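Local coordinates for mandelate racemase/muconate lactonizing enzyme, C-terminal domain protein (Paracoccus denitrificans, PDB 4DWD), which probably acts as a magnesium-dependent hydro-lyase of the enolase superfamily, with the mandelate racemase/muconate lactonizing enzyme type of barrel domain, at residues B[182-187]-B[192-197]; B[141-146]-B[178-183]. One frame throughout, in Å; residues are numbered along the deposited sequence.

Contact 1: B[182-187]-B[192-197]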
loop_
_atom_site.group_PDB
_atom_site.type_symbol
_atom_site.label_atom_id
_atom_site.label_comp_id
_atom_site.label_asym_id
_atom_site.label_seq_id
_atom_site.Cartn_x
_atom_site.Cartn_y
_atom_site.Cartn_z
ATOM N N ARG B 182 -3.340 -0.027 37.879
ATOM C CA ARG B 182 -2.158 -0.003 38.743
ATOM C C ARG B 182 -2.415 -0.735 40.052
ATOM O O ARG B 182 -1.600 -1.552 40.490
ATOM C CB ARG B 182 -1.702 1.443 39.003
ATOM C CG ARG B 182 -0.516 1.545 39.960
ATOM C CD ARG B 182 -0.005 2.974 40.055
ATOM N NE ARG B 182 0.910 3.250 38.945
ATOM C CZ ARG B 182 2.227 3.034 38.982
ATOM N NH1 ARG B 182 2.801 2.556 40.077
ATOM N NH2 ARG B 182 2.971 3.310 37.925
ATOM N N ALA B 183 -3.562 -0.454 40.672
ATOM C CA ALA B 183 -3.891 -1.085 41.947
ATOM C C ALA B 183 -4.011 -2.608 41.815
ATOM O O ALA B 183 -3.630 -3.356 42.727
ATOM C CB ALA B 183 -5.166 -0.491 42.499
ATOM N N VAL B 184 -4.552 -3.062 40.683
ATOM C CA VAL B 184 -4.692 -4.490 40.434
ATOM C C VAL B 184 -3.323 -5.150 40.243
ATOM O O VAL B 184 -3.082 -6.233 40.773
ATOM C CB VAL B 184 -5.694 -4.787 39.284
ATOM C CG1 VAL B 184 -5.667 -6.270 38.895
ATOM C CG2 VAL B 184 -7.112 -4.388 39.721
ATOM N N ARG B 185 -2.421 -4.486 39.524
ATOM C CA ARG B 185 -1.045 -4.994 39.403
ATOM C C ARG B 185 -0.393 -5.117 40.785
ATOM O O ARG B 185 0.272 -6.109 41.077
ATOM C CB ARG B 185 -0.217 -4.109 38.467
ATOM C CG ARG B 185 1.293 -4.341 38.545
ATOM C CD ARG B 185 1.703 -5.750 38.140
ATOM N NE ARG B 185 1.486 -5.974 36.714
ATOM C CZ ARG B 185 1.422 -7.167 36.123
ATOM N NH1 ARG B 185 1.542 -8.296 36.820
ATOM N NH2 ARG B 185 1.230 -7.219 34.814
ATOM N N GLU B 186 -0.592 -4.109 41.629
ATOM C CA GLU B 186 0.006 -4.131 42.965
ATOM C C GLU B 186 -0.543 -5.278 43.814
ATOM O O GLU B 186 0.194 -5.924 44.571
ATOM C CB GLU B 186 -0.174 -2.774 43.652
ATOM C CG GLU B 186 0.672 -1.698 42.980
ATOM C CD GLU B 186 0.535 -0.315 43.574
ATOM O OE1 GLU B 186 -0.087 -0.167 44.650
ATOM O OE2 GLU B 186 1.081 0.627 42.958
ATOM N N LEU B 187 -1.838 -5.539 43.679
ATOM C CA LEU B 187 -2.460 -6.665 44.372
ATOM C C LEU B 187 -1.901 -8.015 43.935
ATOM O O LEU B 187 -1.551 -8.858 44.769
ATOM C CB LEU B 187 -3.978 -6.647 44.157
ATOM C CG LEU B 187 -4.779 -7.871 44.612
ATOM C CD1 LEU B 187 -4.907 -7.879 46.129
ATOM C CD2 LEU B 187 -6.150 -7.892 43.955
ATOM N N ALA B 192 2.052 -11.837 37.729
ATOM C CA ALA B 192 0.684 -12.157 37.336
ATOM C C ALA B 192 0.395 -11.761 35.896
ATOM O O ALA B 192 0.800 -10.688 35.440
ATOM C CB ALA B 192 -0.298 -11.467 38.259
ATOM N N VAL B 193 -0.311 -12.642 35.189
ATOM C CA VAL B 193 -0.798 -12.355 33.843
ATOM C C VAL B 193 -2.141 -11.621 33.976
ATOM O O VAL B 193 -3.100 -12.181 34.506
ATOM C CB VAL B 193 -0.988 -13.655 33.042
ATOM C CG1 VAL B 193 -1.492 -13.345 31.648
ATOM C CG2 VAL B 193 0.313 -14.443 32.994
ATOM N N ILE B 194 -2.189 -10.366 33.520
ATOM C CA ILE B 194 -3.393 -9.544 33.664
ATOM C C ILE B 194 -3.783 -8.935 32.321
ATOM O O ILE B 194 -2.934 -8.376 31.618
ATOM C CB ILE B 194 -3.209 -8.381 34.672
ATOM C CG1 ILE B 194 -2.300 -8.789 35.857
ATOM C CG2 ILE B 194 -4.572 -7.879 35.143
ATOM C CD1 ILE B 194 -2.016 -7.659 36.838
ATOM N N GLY B 195 -5.058 -9.068 31.972
ATOM C CA GLY B 195 -5.620 -8.401 30.793
ATOM C C GLY B 195 -6.563 -7.281 31.207
ATOM O O GLY B 195 -7.095 -7.265 32.327
ATOM N N PHE B 196 -6.776 -6.341 30.293
ATOM C CA PHE B 196 -7.646 -5.197 30.533
ATOM C C PHE B 196 -8.632 -5.148 29.373
ATOM O O PHE B 196 -8.216 -5.102 28.209
ATOM C CB PHE B 196 -6.775 -3.934 30.582
ATOM C CG PHE B 196 -7.519 -2.655 30.895
ATOM C CD1 PHE B 196 -8.375 -2.066 29.960
ATOM C CD2 PHE B 196 -7.310 -1.995 32.106
ATOM C CE1 PHE B 196 -9.029 -0.867 30.235
ATOM C CE2 PHE B 196 -7.966 -0.805 32.383
ATOM C CZ PHE B 196 -8.834 -0.241 31.452
ATOM N N ASP B 197 -9.926 -5.161 29.689
ATOM C CA ASP B 197 -10.970 -5.120 28.668
ATOM C C ASP B 197 -11.685 -3.777 28.778
ATOM O O ASP B 197 -12.389 -3.514 29.760
ATOM C CB ASP B 197 -11.919 -6.307 28.882
ATOM C CG ASP B 197 -12.983 -6.438 27.797
ATOM O OD1 ASP B 197 -13.185 -5.515 27.000
ATOM O OD2 ASP B 197 -13.633 -7.496 27.775
HETATM O O HOH W 1 0.534 -9.435 32.590
#
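The return of helix 174-188 into strand 194-197, second half of a beta-alpha-beta crossover that starts from strand 158-162 in the TIM-barrel-like domain, brings V184 and R185 onto A192 and I194. R185 and I194 carry the contact. The R185 guanidinium lies flat over the end of the isoleucine: I194 CD1 stands 3.5 Å from R185 CZ, over the centre of one face, so a methyl group meets the weakly polar surface of the planar group while the N-H groups point outward to acceptors. At the edge, R185 NH1 donates to A192 O at 2.9 Å in a nearly straight bond (161°), with the oxygen close to the guanidinium plane. Arginine suits the site because its donors can be shared out: NH1 also bonds G189 O in the turn after the helix, and NE reaches L217 O. R185 CG lies anti to the backbone N, and the chain then bends at chi2 (62°) and chi3 (68°), which folds the guanidinium back over I194 and beside A192 O. A leucine in its place would probably leave the carbonyl oxygens of A192, G189 and L217 without these donors and I194 CD1 without its flat cover. A192 is small: its CB lies 3.9 Å from R185 NH1, which is consistent with the guanidinium coming close to the A192 carbonyl. The beta-branched I194 fits an extended strand and offers two apolar arms: CD1 goes to the arginine, while CG2 packs against V184 CG1 at 4.2 Å, on the buried side between helix and sheet. One water joins the polar edge to the strand backbone, accepting from R185 NH2 at 3.2 Å and from I194 N at 3.0 Å.

Contact 2: B[141-146]-B[178-183]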
loop_
_atom_site.group_PDB
_atom_site.type_symbol
_atom_site.label_atom_id
_atom_site.label_comp_id
_atom_site.label_asym_id
_atom_site.label_seq_id
_atom_site.Cartn_x
_atom_site.Cartn_y
_atom_site.Cartn_z
ATOM N N ASP B 141 -10.795 0.765 45.487
ATOM C CA ASP B 141 -10.791 -0.256 46.531
ATOM C C ASP B 141 -11.786 -1.371 46.225
ATOM O O ASP B 141 -11.538 -2.527 46.562
ATOM C CB ASP B 141 -11.051 0.335 47.930
ATOM C CG ASP B 141 -12.423 0.991 48.049
ATOM O OD1 ASP B 141 -13.388 0.310 48.437
ATOM O OD2 ASP B 141 -12.528 2.188 47.735
ATOM N N GLU B 142 -12.892 -1.019 45.570
ATOM C CA GLU B 142 -13.891 -2.025 45.184
ATOM C C GLU B 142 -13.375 -2.947 44.077
ATOM O O GLU B 142 -13.641 -4.157 44.084
ATOM C CB GLU B 142 -15.204 -1.361 44.769
ATOM C CG GLU B 142 -16.030 -0.888 45.954
ATOM C CD GLU B 142 -17.025 0.205 45.614
ATOM O OE1 GLU B 142 -17.185 0.550 44.420
ATOM O OE2 GLU B 142 -17.651 0.722 46.566
ATOM N N VAL B 143 -12.617 -2.383 43.134
ATOM C CA VAL B 143 -12.004 -3.203 42.104
ATOM C C VAL B 143 -11.037 -4.201 42.748
ATOM O O VAL B 143 -11.097 -5.407 42.488
ATOM C CB VAL B 143 -11.252 -2.343 41.068
ATOM C CG1 VAL B 143 -10.507 -3.235 40.086
ATOM C CG2 VAL B 143 -12.208 -1.410 40.333
ATOM N N VAL B 144 -10.151 -3.691 43.602
ATOM C CA VAL B 144 -9.186 -4.550 44.282
ATOM C C VAL B 144 -9.876 -5.651 45.106
ATOM O O VAL B 144 -9.502 -6.815 45.021
ATOM C CB VAL B 144 -8.193 -3.721 45.122
ATOM C CG1 VAL B 144 -7.278 -4.636 45.938
ATOM C CG2 VAL B 144 -7.388 -2.813 44.194
ATOM N N ARG B 145 -10.910 -5.276 45.857
ATOM C CA ARG B 145 -11.631 -6.244 46.678
ATOM C C ARG B 145 -12.227 -7.376 45.838
ATOM O O ARG B 145 -12.093 -8.553 46.191
ATOM C CB ARG B 145 -12.716 -5.559 47.511
ATOM C CG ARG B 145 -13.386 -6.527 48.477
ATOM C CD ARG B 145 -14.407 -5.871 49.381
ATOM N NE ARG B 145 -14.878 -6.819 50.395
ATOM C CZ ARG B 145 -14.257 -7.113 51.547
ATOM N NH1 ARG B 145 -13.099 -6.537 51.899
ATOM N NH2 ARG B 145 -14.808 -8.003 52.360
ATOM N N GLU B 146 -12.864 -7.027 44.725
ATOM C CA GLU B 146 -13.513 -8.037 43.898
ATOM C C GLU B 146 -12.483 -8.922 43.205
ATOM O O GLU B 146 -12.666 -10.141 43.120
ATOM C CB GLU B 146 -14.464 -7.382 42.895
ATOM C CG GLU B 146 -15.220 -8.362 41.991
ATOM C CD GLU B 146 -16.137 -9.354 42.707
ATOM O OE1 GLU B 146 -16.375 -9.273 43.937
ATOM O OE2 GLU B 146 -16.641 -10.249 42.002
ATOM N N ILE B 178 -6.494 3.998 34.718
ATOM C CA ILE B 178 -5.094 3.639 34.890
ATOM C C ILE B 178 -4.818 3.349 36.366
ATOM O O ILE B 178 -4.119 2.379 36.694
ATOM C CB ILE B 178 -4.171 4.738 34.326
ATOM C CG1 ILE B 178 -4.310 4.776 32.795
ATOM C CG2 ILE B 178 -2.720 4.516 34.726
ATOM C CD1 ILE B 178 -3.743 6.017 32.131
ATOM N N ALA B 179 -5.378 4.178 37.253
ATOM C CA ALA B 179 -5.232 3.948 38.708
ATOM C C ALA B 179 -5.761 2.578 39.144
ATOM O O ALA B 179 -5.161 1.908 39.990
ATOM C CB ALA B 179 -5.877 5.076 39.514
ATOM N N LYS B 180 -6.872 2.147 38.546
ATOM C CA LYS B 180 -7.457 0.844 38.856
ATOM C C LYS B 180 -6.530 -0.248 38.321
ATOM O O LYS B 180 -6.252 -1.234 39.005
ATOM C CB LYS B 180 -8.852 0.728 38.243
ATOM C CG LYS B 180 -9.880 1.575 38.985
ATOM C CD LYS B 180 -11.165 1.747 38.195
ATOM C CE LYS B 180 -12.177 2.509 39.036
ATOM N NZ LYS B 180 -13.389 2.846 38.238
ATOM N N ALA B 181 -6.039 -0.071 37.094
ATOM C CA ALA B 181 -5.100 -1.054 36.532
ATOM C C ALA B 181 -3.834 -1.168 37.393
ATOM O O ALA B 181 -3.347 -2.275 37.638
ATOM C CB ALA B 181 -4.756 -0.707 35.090
ATOM N N ARG B 182 -3.340 -0.027 37.879
ATOM C CA ARG B 182 -2.158 -0.003 38.743
ATOM C C ARG B 182 -2.415 -0.735 40.052
ATOM O O ARG B 182 -1.600 -1.552 40.490
ATOM C CB ARG B 182 -1.702 1.443 39.003
ATOM C CG ARG B 182 -0.516 1.545 39.960
ATOM C CD ARG B 182 -0.005 2.974 40.055
ATOM N NE ARG B 182 0.910 3.250 38.945
ATOM C CZ ARG B 182 2.227 3.034 38.982
ATOM N NH1 ARG B 182 2.801 2.556 40.077
ATOM N NH2 ARG B 182 2.971 3.310 37.925
ATOM N N ALA B 183 -3.562 -0.454 40.672
ATOM C CA ALA B 183 -3.891 -1.085 41.947
ATOM C C ALA B 183 -4.011 -2.608 41.815
ATOM O O ALA B 183 -3.630 -3.356 42.727
ATOM C CB ALA B 183 -5.166 -0.491 42.499
#
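No flat group has a face or edge in the meeting of V143 and V144 with K180 and A183; branched methyls, an alanine CB and the methylenes of a lysine make the contact. V144 CG2 touches A183 CB at 3.6 Å, methyl against methyl. Alanine suits this place because its short side chain allows the helix backbones to approach closely, with the V144 and A183 CA atoms 6.7 Å apart. Next to this pair, V143 CG2 rests on the flank of K180, 4.0 Å from K180 CD and equally close to CG; CE lies scarcely farther. The two side chains cross at about a right angle, so a single methyl meets three consecutive methylenes. On K180, CG stands beside the backbone N and anti to the carbonyl carbon (chi1 -73°), and the chain runs extended from there, carrying its methylenes across V143 CG2. Lysine thus serves both needs of a buried but mixed setting: the methylenes pack, while NZ is hydrogen-bonded to the carbonyl oxygens of N135 and R138 in the loop leading into helix 140-154. That loop also touches V143. The contact joins helices 140-154 and 174-188, which flank strand 158-162 along the chain on the outside of the barrel; A181, on the same helix as K180, turns away from this contact and packs against L214 of the next helix, 204-216.

Both contacts use helix 174-188, sharing R182 and A183, and their centres lie 8 Å apart. Contact 1 ties the helix to the strand that follows it; contact 2 sets it against the preceding helix, 140-154. Two packing contacts join them: V184 CG2 of contact 1 meets V143 CG1 of contact 2 at 3.6 Å, and F196 CD2 touches A181 CB at 4.1 Å. Strand 194-197 ends in D197, which binds a calcium ion together with E223 and E249 in a structure of this protein, though no calcium is bound to this chain here. I194 stands back about 11 Å from E223, and V143 about 12 Å from D197, side chain to side chain.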